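Local coordinates for putative type VI secretion protein (Escherichia coli, PDB 4HH5) that forms the all-helical amino-terminal domain of ClpV1, a ClpA/ClpB-family protein of type VI secretion that probably binds and hydrolyses ATP through other parts of its chain, at residues A[140-143]-A[144-147]; A[54-57]-A[58-62]; A[27-30]-A[31-35]; A[43-46]-A[47-51]; A[9-12]-A[13-16]. All coordinates share one frame; numbering follows the deposited sequence.

Interaction 1. Residues A[140-143]-A[144-147]; sequences LSQS and QLQR
The side chain of L140 crosses that of L145 at about a right angle, CD1 of L140 lying 3.9 Å from CD2 of L145 on the buried side of the first turn of helix 142-147. Both leucines also rest on L58 of helix 54-61, and L145 reaches on to V116 and L119, so this side is packed with apolar groups. Q144 leaves along the flank of the turn. Its CG stands anti to the carbonyl carbon (chi1 -71°) and the chain runs extended from there, which carries the amide back over the start of the helix. OE1 of Q144 then accepts the N-H of S141 at 3.1 Å in a nearly straight bond of 167°, and the same oxygen lies 3.4 Å from CA of L140. L145 N donates to S141 O at 3.0 Å and begins the regular helical bonding. The solvent side is formed by S143, Q146 and R147. There R147 N donates to S143 O, and CG of R147 lies 3.3 Å from the same oxygen, while its guanidinium extends beyond the turn. With S141 as N-cap, the Q144 bond is the N3-to-N-cap half of a capping box, and the L140-L145 pair outside it is a hydrophobic staple.

Interaction 2. Residues A[54-57]-A[58-62]; sequences DLTV and LGRRY
Torsions bring V57 and R60 together: CG2 of V57 stands anti to the carbonyl carbon, and CG of R60 anti to the backbone N (chi1 177°), before a bend at chi3 (70°). The bend folds the guanidinium back over the preceding turn, bringing NH2 of R60 to 4.0 Å from CG2 of V57 and laying one face of the group over CA of V57. The methyl CG2 of T56 approaches obliquely, 4.2 Å from NH1 of R60. NH2 of R60 is hydrogen-bonded to Q155, which ties the folded arginine to helix 149-155, the same helix that packs on V57. On another side of the turn CG of L58 sits 3.3 Å from D54 O, the acceptor for L58 N at 3.0 Å. The D54 carboxylate turns to R114, in a salt bridge, and to S156, a hydrogen-bond partner. G59, which has no side chain, is buried and donates its N-H to L55 O at 2.9 Å. R60 and R61 continue the series on T56 O and V57 O. Four successive i to i+4 bonds, with leucine and valine turned into the protein and arginines outward, describe a short amphipathic alpha-helix within the helical Clp N-terminal domain.

Interaction 3. Residues A[27-30]-A[31-35]; sequences ASLC and QTRAH
CD1 of L29 comes obliquely to the R33 guanidinium, 3.9 Å from NE, the two side chains lying aslant. The far end of R33 makes a salt bridge with D78, and L77 packs on both L29 and R33, so the arginine is held against helix 66-78. The other flat group, the H35 imidazole, has R33 O over the centre of one face, 3.7 Å above its plane. In the backbone, two carbonyls at the end of helix 17-32 each accept more than one bond. T32 holds OG1 between its backbone N and carbonyl carbon (chi1 67°), from where the hydroxyl donates to L29 O at 2.7 Å. R33 N reaches the same oxygen at 3.2 Å, and both donors arrive from one face of the L29 carbonyl plane. C30 O takes the H35 N-H at 2.9 Å and a weak bond from R33 N. C30 itself is buried, its side chain turned to I38, H42 and P88. The helix closes at A34, whose phi is positive (58°) and whose N donates to Q31 O at 3.0 Å. That bond and the one from H35 N to C30 O are the paired closures of a Schellman motif, with A34 as the C-prime residue.

Interaction 4. Residues A[43-46]-A[47-51]; sequences WLLK and LLEQG
L47, L48, E49 and Q50 donate their backbone N-H groups to W43, L44, L45 and K46 in turn, the unbroken i to i+4 ladder of an alpha-helix, here the last turns of helix 40-50 near the centre of the Clp N-terminal domain. L47 N lies in the plane of the W43 carbonyl, 2.8 Å from its oxygen. On the buried side CD1 of L47 stands over one face of the W43 indole in a CH-pi contact, 4.2 Å from the centroid of the five-membered ring and 16° off its normal. The indole is fixed further by NE1, which is hydrogen-bonded to C19 O of helix 17-32, and is packed by leucines of helix 92-107. Q50 also faces helix 17-32, its NE2 bonded to Y18 O. L44 adds a looser touch, CD2 to CD1 of L47 at 4.4 Å, and turns on to V129, L134 and L137. On the outer side K46 folds at chi2 (-77°) and runs alongside the exposed E49, both pointing the same way. Buried L45, which packs on W70, borders this pair, its CD2 3.9 Å from OE1 of E49. The salt bridge is one-sided: NZ of K46 meets OE1 of E49 at 3.0 Å, from 50° above the carboxylate plane.

Interaction 5. Residues A[9-12]-A[13-16]; sequences AALL and RRLN
The carboxyl end of helix 2-14 and the turn that leads from it to helix 17-32 are joined here, at the surface of the Clp N-terminal domain, and the guanidinium groups of R13 and R14 both pack against A10, one turn back. R13 bends at chi3 (-52°), so that its guanidinium returns along the preceding turn with one face over CA of A10, 3.4 Å above the plane. Its NH1 comes 3.7 Å from CB of A9 and its NH2 3.6 Å from CB of A10. R14, by contrast, stays extended from CG to NE and brings NH1 to 3.9 Å from the same CB of A10, which lies over one face of its guanidinium. This second guanidinium takes part in a cation-pi contact with W102 of helix 92-107, whereas R13 is exposed to solvent. The two guanidinium groups thus reach A10 by different routes, R13 by folding back and R14 by an extended chain.

The helical bonding weakens here. R13 N still makes a regular bond to A9 O at 3.0 Å, but R14 N divides between a weak bond to A10 O and one to L11 O, which it meets from 67° above the carbonyl plane. L15 N has a weak i to i+3 bond to L12 O. Inward, CD2 of L12 touches CD1 of L15 at 4.2 Å, and both leucines pack on L98 and L23. N16 then serves as N-cap of helix 17-32, its OD1 accepting from C19 N. A water bridges this last turn, donating at 2.8 Å to both L12 O and L15 O.

How the interactions relate
Interactions 4 and 2 hold the more buried side chains, interaction 5 lies at the surface, and interactions 1 and 3 are mixed. Apolar contacts connect neighbours: interaction 1 packs on interaction 2, partly through L140 on Y62, and interaction 4 meets L29 of interaction 3 and L15 of interaction 5. Interactions 2 and 4 lie on consecutive helices, 40-50 and 54-61, which L55 packs together. Both keep unbroken i to i+4 bonding, and interaction 4 adds a CH-pi contact inside and the K46-E49 salt bridge outside. Interactions 1, 3 and 5 are marked instead by helix ends: a capped start, a Schellman closure and a hydrated, weakly bonded finish.

Interaction 1. Residues A[140-143]-A[144-147]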
loop_
_atom_site.group_PDB
_atom_site.type_symbol
_atom_site.label_atom_id
_atom_site.label_comp_id
_atom_site.label_asym_id
_atom_site.label_seq_id
_atom_site.Cartn_x
_atom_site.Cartn_y
_atom_site.Cartn_z
ATOM N N LEU A 140 10.973 -1.278 -10.151
ATOM C CA LEU A 140 10.553 -0.191 -11.038
ATOM C C LEU A 140 10.822 1.147 -10.367
ATOM O O LEU A 140 10.622 1.276 -9.166
ATOM C CB LEU A 140 9.052 -0.311 -11.401
ATOM C CG LEU A 140 8.599 -1.601 -12.104
ATOM C CD1 LEU A 140 7.109 -1.818 -11.932
ATOM C CD2 LEU A 140 8.979 -1.600 -13.583
ATOM N N SER A 141 11.316 2.126 -11.126
ATOM C CA SER A 141 11.565 3.467 -10.612
ATOM C C SER A 141 10.259 4.274 -10.666
ATOM O O SER A 141 9.322 3.866 -11.362
ATOM C CB SER A 141 12.623 4.157 -11.454
ATOM O OG SER A 141 12.106 4.409 -12.749
ATOM N N GLN A 142 10.215 5.442 -9.999
ATOM C CA GLN A 142 9.036 6.317 -10.038
ATOM C C GLN A 142 8.775 6.812 -11.459
ATOM O O GLN A 142 7.611 6.887 -11.871
ATOM C CB GLN A 142 9.174 7.491 -9.047
ATOM C CG GLN A 142 7.972 8.461 -9.000
ATOM C CD GLN A 142 6.628 7.768 -8.894
ATOM O OE1 GLN A 142 6.307 7.135 -7.898
ATOM N NE2 GLN A 142 5.805 7.881 -9.919
ATOM N N SER A 143 9.851 7.091 -12.227
ATOM C CA SER A 143 9.719 7.540 -13.619
ATOM C C SER A 143 9.084 6.451 -14.479
ATOM O O SER A 143 8.213 6.762 -15.286
ATOM C CB SER A 143 11.050 8.016 -14.199
ATOM O OG SER A 143 12.098 7.108 -13.910
ATOM N N GLN A 144 9.446 5.172 -14.243
ATOM C CA GLN A 144 8.850 4.042 -14.964
ATOM C C GLN A 144 7.371 3.881 -14.618
ATOM O O GLN A 144 6.555 3.661 -15.513
ATOM C CB GLN A 144 9.634 2.743 -14.733
ATOM C CG GLN A 144 10.989 2.750 -15.447
ATOM C CD GLN A 144 11.875 1.593 -15.071
ATOM O OE1 GLN A 144 11.849 1.087 -13.948
ATOM N NE2 GLN A 144 12.715 1.175 -16.000
ATOM N N LEU A 145 7.020 4.019 -13.332
ATOM C CA LEU A 145 5.626 3.910 -12.872
ATOM C C LEU A 145 4.731 4.967 -13.501
ATOM O O LEU A 145 3.594 4.674 -13.885
ATOM C CB LEU A 145 5.549 3.990 -11.336
ATOM C CG LEU A 145 6.195 2.838 -10.578
ATOM C CD1 LEU A 145 6.257 3.141 -9.107
ATOM C CD2 LEU A 145 5.488 1.515 -10.850
ATOM N N GLN A 146 5.258 6.190 -13.613
ATOM C CA GLN A 146 4.577 7.342 -14.207
ATOM C C GLN A 146 4.268 7.065 -15.686
ATOM O O GLN A 146 3.144 7.295 -16.134
ATOM C CB GLN A 146 5.496 8.561 -14.081
ATOM C CG GLN A 146 4.781 9.883 -13.976
ATOM C CD GLN A 146 5.797 10.987 -14.047
ATOM O OE1 GLN A 146 6.496 11.289 -13.074
ATOM N NE2 GLN A 146 5.958 11.548 -15.231
ATOM N N ARG A 147 5.258 6.522 -16.425
ATOM C CA ARG A 147 5.145 6.176 -17.844
ATOM C C ARG A 147 4.134 5.063 -18.077
ATOM O O ARG A 147 3.553 5.001 -19.160
ATOM C CB ARG A 147 6.509 5.760 -18.416
ATOM C CG ARG A 147 7.513 6.910 -18.517
ATOM C CD ARG A 147 8.943 6.407 -18.675
ATOM N NE ARG A 147 9.135 5.656 -19.919
ATOM C CZ ARG A 147 10.189 4.887 -20.177
ATOM N NH1 ARG A 147 11.161 4.760 -19.281
ATOM N NH2 ARG A 147 10.281 4.243 -21.333
#

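Interaction 2. Residues A[54-57]-A[58-62]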
loop_
_atom_site.group_PDB
_atom_site.type_symbol
_atom_site.label_atom_id
_atom_site.label_comp_id
_atom_site.label_asym_id
_atom_site.label_seq_id
_atom_site.Cartn_x
_atom_site.Cartn_y
_atom_site.Cartn_z
ATOM N N ASP A 54 -3.324 -1.910 -9.106
ATOM C CA ASP A 54 -2.083 -1.553 -9.789
ATOM C C ASP A 54 -0.952 -2.544 -9.562
ATOM O O ASP A 54 -0.265 -2.877 -10.520
ATOM C CB ASP A 54 -1.645 -0.102 -9.490
ATOM C CG ASP A 54 -2.693 0.973 -9.769
ATOM O OD1 ASP A 54 -3.579 0.739 -10.617
ATOM O OD2 ASP A 54 -2.578 2.071 -9.205
ATOM N N LEU A 55 -0.783 -3.042 -8.320
ATOM C CA LEU A 55 0.268 -4.002 -7.965
ATOM C C LEU A 55 0.183 -5.293 -8.773
ATOM O O LEU A 55 1.207 -5.758 -9.287
ATOM C CB LEU A 55 0.233 -4.337 -6.464
ATOM C CG LEU A 55 0.711 -3.278 -5.479
ATOM C CD1 LEU A 55 0.489 -3.759 -4.052
ATOM C CD2 LEU A 55 2.203 -2.965 -5.662
ATOM N N THR A 56 -1.032 -5.875 -8.866
ATOM C CA THR A 56 -1.303 -7.111 -9.617
ATOM C C THR A 56 -1.029 -6.923 -11.109
ATOM O O THR A 56 -0.420 -7.800 -11.727
ATOM C CB THR A 56 -2.736 -7.613 -9.334
ATOM O OG1 THR A 56 -2.838 -7.889 -7.937
ATOM C CG2 THR A 56 -3.102 -8.864 -10.146
ATOM N N VAL A 57 -1.457 -5.786 -11.676
ATOM C CA VAL A 57 -1.236 -5.443 -13.097
ATOM C C VAL A 57 0.279 -5.398 -13.405
ATOM O O VAL A 57 0.728 -5.962 -14.409
ATOM C CB VAL A 57 -1.975 -4.129 -13.484
ATOM C CG1 VAL A 57 -1.543 -3.613 -14.860
ATOM C CG2 VAL A 57 -3.492 -4.331 -13.439
ATOM N N LEU A 58 1.051 -4.747 -12.531
ATOM C CA LEU A 58 2.505 -4.629 -12.674
ATOM C C LEU A 58 3.198 -5.983 -12.528
ATOM O O LEU A 58 4.055 -6.315 -13.353
ATOM C CB LEU A 58 3.069 -3.578 -11.704
ATOM C CG LEU A 58 2.604 -2.136 -11.962
ATOM C CD1 LEU A 58 2.924 -1.240 -10.784
ATOM C CD2 LEU A 58 3.187 -1.569 -13.240
ATOM N N GLY A 59 2.747 -6.782 -11.551
ATOM C CA GLY A 59 3.236 -8.139 -11.313
ATOM C C GLY A 59 3.049 -9.031 -12.520
ATOM O O GLY A 59 3.964 -9.765 -12.907
ATOM N N ARG A 60 1.871 -8.938 -13.155
ATOM C CA ARG A 60 1.548 -9.691 -14.364
ATOM C C ARG A 60 2.413 -9.208 -15.542
ATOM O O ARG A 60 3.016 -10.032 -16.235
ATOM C CB ARG A 60 0.039 -9.579 -14.685
ATOM C CG ARG A 60 -0.360 -10.291 -15.984
ATOM C CD ARG A 60 -1.856 -10.461 -16.154
ATOM N NE ARG A 60 -2.534 -9.189 -16.415
ATOM C CZ ARG A 60 -3.330 -8.572 -15.548
ATOM N NH1 ARG A 60 -3.568 -9.109 -14.355
ATOM N NH2 ARG A 60 -3.903 -7.419 -15.868
ATOM N N ARG A 61 2.501 -7.883 -15.746
ATOM C CA ARG A 61 3.299 -7.311 -16.835
ATOM C C ARG A 61 4.803 -7.664 -16.749
ATOM O O ARG A 61 5.431 -7.959 -17.774
ATOM C CB ARG A 61 3.128 -5.787 -16.880
ATOM C CG ARG A 61 3.818 -5.146 -18.076
ATOM C CD ARG A 61 2.805 -4.523 -18.999
ATOM N NE ARG A 61 3.250 -4.439 -20.390
ATOM C CZ ARG A 61 4.107 -3.535 -20.856
ATOM N NH1 ARG A 61 4.438 -3.526 -22.139
ATOM N NH2 ARG A 61 4.656 -2.646 -20.035
ATOM N N TYR A 62 5.374 -7.576 -15.541
ATOM C CA TYR A 62 6.803 -7.801 -15.307
ATOM C C TYR A 62 7.164 -9.187 -14.793
ATOM O O TYR A 62 8.296 -9.418 -14.383
ATOM C CB TYR A 62 7.403 -6.658 -14.481
ATOM C CG TYR A 62 7.331 -5.362 -15.252
ATOM C CD1 TYR A 62 8.214 -5.100 -16.297
ATOM C CD2 TYR A 62 6.304 -4.451 -15.023
ATOM C CE1 TYR A 62 8.106 -3.943 -17.062
ATOM C CE2 TYR A 62 6.185 -3.289 -15.785
ATOM C CZ TYR A 62 7.083 -3.044 -16.810
ATOM O OH TYR A 62 6.971 -1.901 -17.560
#

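Interaction 3. Residues A[27-30]-A[31-35]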
loop_
_atom_site.group_PDB
_atom_site.type_symbol
_atom_site.label_atom_id
_atom_site.label_comp_id
_atom_site.label_asym_id
_atom_site.label_seq_id
_atom_site.Cartn_x
_atom_site.Cartn_y
_atom_site.Cartn_z
ATOM N N ALA A 27 -6.481 -3.417 9.082
ATOM C CA ALA A 27 -6.887 -3.058 10.449
ATOM C C ALA A 27 -7.681 -4.212 11.075
ATOM O O ALA A 27 -7.456 -4.534 12.242
ATOM C CB ALA A 27 -7.728 -1.785 10.442
ATOM N N SER A 28 -8.585 -4.856 10.289
ATOM C CA SER A 28 -9.376 -6.009 10.748
ATOM C C SER A 28 -8.475 -7.204 11.052
ATOM O O SER A 28 -8.656 -7.848 12.087
ATOM C CB SER A 28 -10.433 -6.399 9.718
ATOM O OG SER A 28 -11.418 -5.385 9.623
ATOM N N LEU A 29 -7.481 -7.469 10.177
ATOM C CA LEU A 29 -6.524 -8.562 10.355
ATOM C C LEU A 29 -5.689 -8.357 11.631
ATOM O O LEU A 29 -5.528 -9.300 12.408
ATOM C CB LEU A 29 -5.654 -8.721 9.095
ATOM C CG LEU A 29 -4.387 -9.588 9.179
ATOM C CD1 LEU A 29 -4.723 -11.080 9.259
ATOM C CD2 LEU A 29 -3.489 -9.323 7.984
ATOM N N CYS A 30 -5.228 -7.115 11.877
ATOM C CA CYS A 30 -4.483 -6.745 13.087
ATOM C C CYS A 30 -5.303 -7.002 14.340
ATOM O O CYS A 30 -4.756 -7.502 15.324
ATOM C CB CYS A 30 -4.035 -5.292 13.021
ATOM S SG CYS A 30 -2.609 -5.008 11.957
ATOM N N GLN A 31 -6.613 -6.650 14.301
ATOM C CA GLN A 31 -7.554 -6.841 15.408
ATOM C C GLN A 31 -7.713 -8.322 15.737
ATOM O O GLN A 31 -7.607 -8.673 16.913
ATOM C CB GLN A 31 -8.913 -6.200 15.093
ATOM C CG GLN A 31 -9.725 -5.848 16.334
ATOM C CD GLN A 31 -10.909 -4.960 16.042
ATOM O OE1 GLN A 31 -12.031 -5.230 16.481
ATOM N NE2 GLN A 31 -10.691 -3.863 15.328
ATOM N N THR A 32 -7.902 -9.198 14.708
ATOM C CA THR A 32 -8.045 -10.657 14.900
ATOM C C THR A 32 -6.801 -11.284 15.537
ATOM O O THR A 32 -6.910 -12.337 16.166
ATOM C CB THR A 32 -8.386 -11.406 13.597
ATOM O OG1 THR A 32 -7.278 -11.341 12.700
ATOM C CG2 THR A 32 -9.670 -10.922 12.933
ATOM N N ARG A 33 -5.622 -10.680 15.330
ATOM C CA ARG A 33 -4.367 -11.197 15.890
ATOM C C ARG A 33 -3.909 -10.395 17.108
ATOM O O ARG A 33 -2.838 -10.664 17.658
ATOM C CB ARG A 33 -3.273 -11.318 14.815
ATOM C CG ARG A 33 -3.747 -12.034 13.567
ATOM C CD ARG A 33 -2.654 -12.826 12.898
ATOM N NE ARG A 33 -3.199 -13.649 11.818
ATOM C CZ ARG A 33 -2.524 -14.600 11.182
ATOM N NH1 ARG A 33 -1.267 -14.868 11.512
ATOM N NH2 ARG A 33 -3.103 -15.296 10.212
ATOM N N ALA A 34 -4.764 -9.449 17.566
ATOM C CA ALA A 34 -4.572 -8.571 18.730
ATOM C C ALA A 34 -3.303 -7.697 18.676
ATOM O O ALA A 34 -2.818 -7.252 19.725
ATOM C CB ALA A 34 -4.646 -9.369 20.034
ATOM N N HIS A 35 -2.799 -7.419 17.448
ATOM C CA HIS A 35 -1.599 -6.611 17.220
ATOM C C HIS A 35 -1.812 -5.120 17.365
ATOM O O HIS A 35 -2.859 -4.601 16.971
ATOM C CB HIS A 35 -0.917 -6.977 15.900
ATOM C CG HIS A 35 -0.279 -8.331 15.936
ATOM N ND1 HIS A 35 -0.447 -9.238 14.909
ATOM C CD2 HIS A 35 0.488 -8.898 16.894
ATOM C CE1 HIS A 35 0.235 -10.315 15.261
ATOM N NE2 HIS A 35 0.810 -10.159 16.451
#

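Interaction 4. Residues A[43-46]-A[47-51]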
loop_
_atom_site.group_PDB
_atom_site.type_symbol
_atom_site.label_atom_id
_atom_site.label_comp_id
_atom_site.label_asym_id
_atom_site.label_seq_id
_atom_site.Cartn_x
_atom_site.Cartn_y
_atom_site.Cartn_z
ATOM N N TRP A 43 -0.967 -3.926 5.012
ATOM C CA TRP A 43 -1.647 -3.255 3.909
ATOM C C TRP A 43 -1.359 -3.936 2.573
ATOM O O TRP A 43 -2.297 -4.207 1.830
ATOM C CB TRP A 43 -1.244 -1.782 3.859
ATOM C CG TRP A 43 -2.226 -0.876 3.168
ATOM C CD1 TRP A 43 -3.443 -1.212 2.641
ATOM C CD2 TRP A 43 -2.072 0.532 2.954
ATOM N NE1 TRP A 43 -4.047 -0.100 2.103
ATOM C CE2 TRP A 43 -3.233 0.988 2.298
ATOM C CE3 TRP A 43 -1.070 1.460 3.281
ATOM C CZ2 TRP A 43 -3.427 2.332 1.972
ATOM C CZ3 TRP A 43 -1.266 2.794 2.964
ATOM C CH2 TRP A 43 -2.434 3.217 2.317
ATOM N N LEU A 44 -0.075 -4.223 2.268
ATOM C CA LEU A 44 0.320 -4.883 1.007
ATOM C C LEU A 44 -0.313 -6.264 0.869
ATOM O O LEU A 44 -0.767 -6.616 -0.219
ATOM C CB LEU A 44 1.855 -4.966 0.844
ATOM C CG LEU A 44 2.584 -3.632 0.600
ATOM C CD1 LEU A 44 4.055 -3.750 0.942
ATOM C CD2 LEU A 44 2.413 -3.139 -0.835
ATOM N N LEU A 45 -0.390 -7.020 1.980
ATOM C CA LEU A 45 -1.013 -8.342 2.007
ATOM C C LEU A 45 -2.468 -8.215 1.532
ATOM O O LEU A 45 -2.886 -8.952 0.646
ATOM C CB LEU A 45 -0.950 -8.909 3.437
ATOM C CG LEU A 45 -1.453 -10.340 3.659
ATOM C CD1 LEU A 45 -0.595 -11.049 4.649
ATOM C CD2 LEU A 45 -2.881 -10.349 4.196
ATOM N N LYS A 46 -3.223 -7.266 2.116
ATOM C CA LYS A 46 -4.624 -7.039 1.781
ATOM C C LYS A 46 -4.822 -6.456 0.404
ATOM O O LYS A 46 -5.804 -6.810 -0.251
ATOM C CB LYS A 46 -5.347 -6.238 2.862
ATOM C CG LYS A 46 -5.592 -7.059 4.129
ATOM C CD LYS A 46 -6.758 -8.034 3.946
ATOM C CE LYS A 46 -6.762 -9.120 4.989
ATOM N NZ LYS A 46 -7.815 -10.128 4.715
ATOM N N LEU A 47 -3.869 -5.628 -0.074
ATOM C CA LEU A 47 -3.936 -5.106 -1.439
ATOM C C LEU A 47 -3.815 -6.270 -2.441
ATOM O O LEU A 47 -4.650 -6.399 -3.339
ATOM C CB LEU A 47 -2.851 -4.048 -1.701
ATOM C CG LEU A 47 -3.092 -2.647 -1.104
ATOM C CD1 LEU A 47 -1.776 -1.861 -1.038
ATOM C CD2 LEU A 47 -4.115 -1.855 -1.930
ATOM N N LEU A 48 -2.807 -7.142 -2.246
ATOM C CA LEU A 48 -2.582 -8.315 -3.096
ATOM C C LEU A 48 -3.717 -9.320 -2.967
ATOM O O LEU A 48 -4.040 -9.992 -3.943
ATOM C CB LEU A 48 -1.224 -8.983 -2.800
ATOM C CG LEU A 48 0.039 -8.149 -3.063
ATOM C CD1 LEU A 48 1.262 -8.897 -2.614
ATOM C CD2 LEU A 48 0.179 -7.758 -4.547
ATOM N N GLU A 49 -4.360 -9.391 -1.780
ATOM C CA GLU A 49 -5.507 -10.269 -1.567
ATOM C C GLU A 49 -6.711 -9.861 -2.428
ATOM O O GLU A 49 -7.455 -10.725 -2.903
ATOM C CB GLU A 49 -5.888 -10.335 -0.095
ATOM C CG GLU A 49 -6.843 -11.473 0.177
ATOM C CD GLU A 49 -6.939 -11.900 1.622
ATOM O OE1 GLU A 49 -6.268 -11.281 2.477
ATOM O OE2 GLU A 49 -7.659 -12.887 1.889
ATOM N N GLN A 50 -6.889 -8.550 -2.641
ATOM C CA GLN A 50 -7.959 -8.031 -3.501
ATOM C C GLN A 50 -7.611 -8.394 -4.952
ATOM O O GLN A 50 -8.500 -8.724 -5.729
ATOM C CB GLN A 50 -8.157 -6.520 -3.284
ATOM C CG GLN A 50 -8.702 -6.221 -1.889
ATOM C CD GLN A 50 -8.913 -4.768 -1.529
ATOM O OE1 GLN A 50 -9.438 -4.471 -0.460
ATOM N NE2 GLN A 50 -8.526 -3.827 -2.388
ATOM N N GLY A 51 -6.309 -8.371 -5.253
ATOM C CA GLY A 51 -5.659 -8.821 -6.480
ATOM C C GLY A 51 -6.161 -8.380 -7.835
ATOM O O GLY A 51 -6.119 -9.169 -8.785
#

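Interaction 5. Residues A[9-12]-A[13-16]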
loop_
_atom_site.group_PDB
_atom_site.type_symbol
_atom_site.label_atom_id
_atom_site.label_comp_id
_atom_site.label_asym_id
_atom_site.label_seq_id
_atom_site.Cartn_x
_atom_site.Cartn_y
_atom_site.Cartn_z
ATOM N N ALA A 9 -6.386 12.631 8.917
ATOM C CA ALA A 9 -7.716 12.212 8.472
ATOM C C ALA A 9 -7.950 12.566 7.005
ATOM O O ALA A 9 -8.504 11.745 6.272
ATOM C CB ALA A 9 -8.792 12.829 9.356
ATOM N N ALA A 10 -7.486 13.758 6.561
ATOM C CA ALA A 10 -7.623 14.193 5.164
ATOM C C ALA A 10 -6.861 13.240 4.230
ATOM O O ALA A 10 -7.337 12.924 3.141
ATOM C CB ALA A 10 -7.109 15.613 5.004
ATOM N N LEU A 11 -5.693 12.767 4.693
ATOM C CA LEU A 11 -4.811 11.829 4.008
ATOM C C LEU A 11 -5.577 10.506 3.785
ATOM O O LEU A 11 -5.599 10.000 2.665
ATOM C CB LEU A 11 -3.591 11.609 4.922
ATOM C CG LEU A 11 -2.215 11.451 4.322
ATOM C CD1 LEU A 11 -1.690 12.781 3.763
ATOM C CD2 LEU A 11 -1.252 10.965 5.391
ATOM N N LEU A 12 -6.261 9.998 4.831
ATOM C CA LEU A 12 -7.086 8.778 4.750
ATOM C C LEU A 12 -8.248 8.950 3.774
ATOM O O LEU A 12 -8.555 8.021 3.022
ATOM C CB LEU A 12 -7.629 8.375 6.131
ATOM C CG LEU A 12 -6.624 7.888 7.162
ATOM C CD1 LEU A 12 -7.316 7.579 8.464
ATOM C CD2 LEU A 12 -5.866 6.647 6.673
ATOM N N ARG A 13 -8.869 10.153 3.754
ATOM C CA ARG A 13 -9.965 10.451 2.828
ATOM C C ARG A 13 -9.499 10.533 1.364
ATOM O O ARG A 13 -10.325 10.425 0.459
ATOM C CB ARG A 13 -10.688 11.746 3.214
ATOM C CG ARG A 13 -11.495 11.633 4.500
ATOM C CD ARG A 13 -12.496 12.782 4.667
ATOM N NE ARG A 13 -11.893 14.118 4.527
ATOM C CZ ARG A 13 -11.207 14.751 5.478
ATOM N NH1 ARG A 13 -10.983 14.165 6.646
ATOM N NH2 ARG A 13 -10.712 15.958 5.252
ATOM N N ARG A 14 -8.193 10.736 1.130
ATOM C CA ARG A 14 -7.654 10.820 -0.232
ATOM C C ARG A 14 -7.446 9.451 -0.878
ATOM O O ARG A 14 -7.352 9.357 -2.104
ATOM C CB ARG A 14 -6.366 11.641 -0.248
ATOM C CG ARG A 14 -6.663 13.125 -0.366
ATOM C CD ARG A 14 -5.487 13.924 0.091
ATOM N NE ARG A 14 -5.840 15.329 0.280
ATOM C CZ ARG A 14 -5.341 16.093 1.244
ATOM N NH1 ARG A 14 -4.462 15.596 2.108
ATOM N NH2 ARG A 14 -5.716 17.359 1.356
ATOM N N LEU A 15 -7.381 8.394 -0.065
ATOM C CA LEU A 15 -7.229 7.027 -0.574
ATOM C C LEU A 15 -8.408 6.689 -1.469
ATOM O O LEU A 15 -9.559 7.008 -1.125
ATOM C CB LEU A 15 -7.191 6.011 0.573
ATOM C CG LEU A 15 -5.963 6.027 1.466
ATOM C CD1 LEU A 15 -6.197 5.192 2.711
ATOM C CD2 LEU A 15 -4.716 5.560 0.711
ATOM N N ASN A 16 -8.130 6.062 -2.624
ATOM C CA ASN A 16 -9.218 5.630 -3.491
ATOM C C ASN A 16 -9.904 4.454 -2.765
ATOM O O ASN A 16 -9.380 3.987 -1.742
ATOM C CB ASN A 16 -8.712 5.255 -4.899
ATOM C CG ASN A 16 -7.851 4.009 -4.981
ATOM O OD1 ASN A 16 -7.540 3.340 -3.987
ATOM N ND2 ASN A 16 -7.440 3.683 -6.178
HETATM O O HOH W 1 -10.705 7.126 1.441
#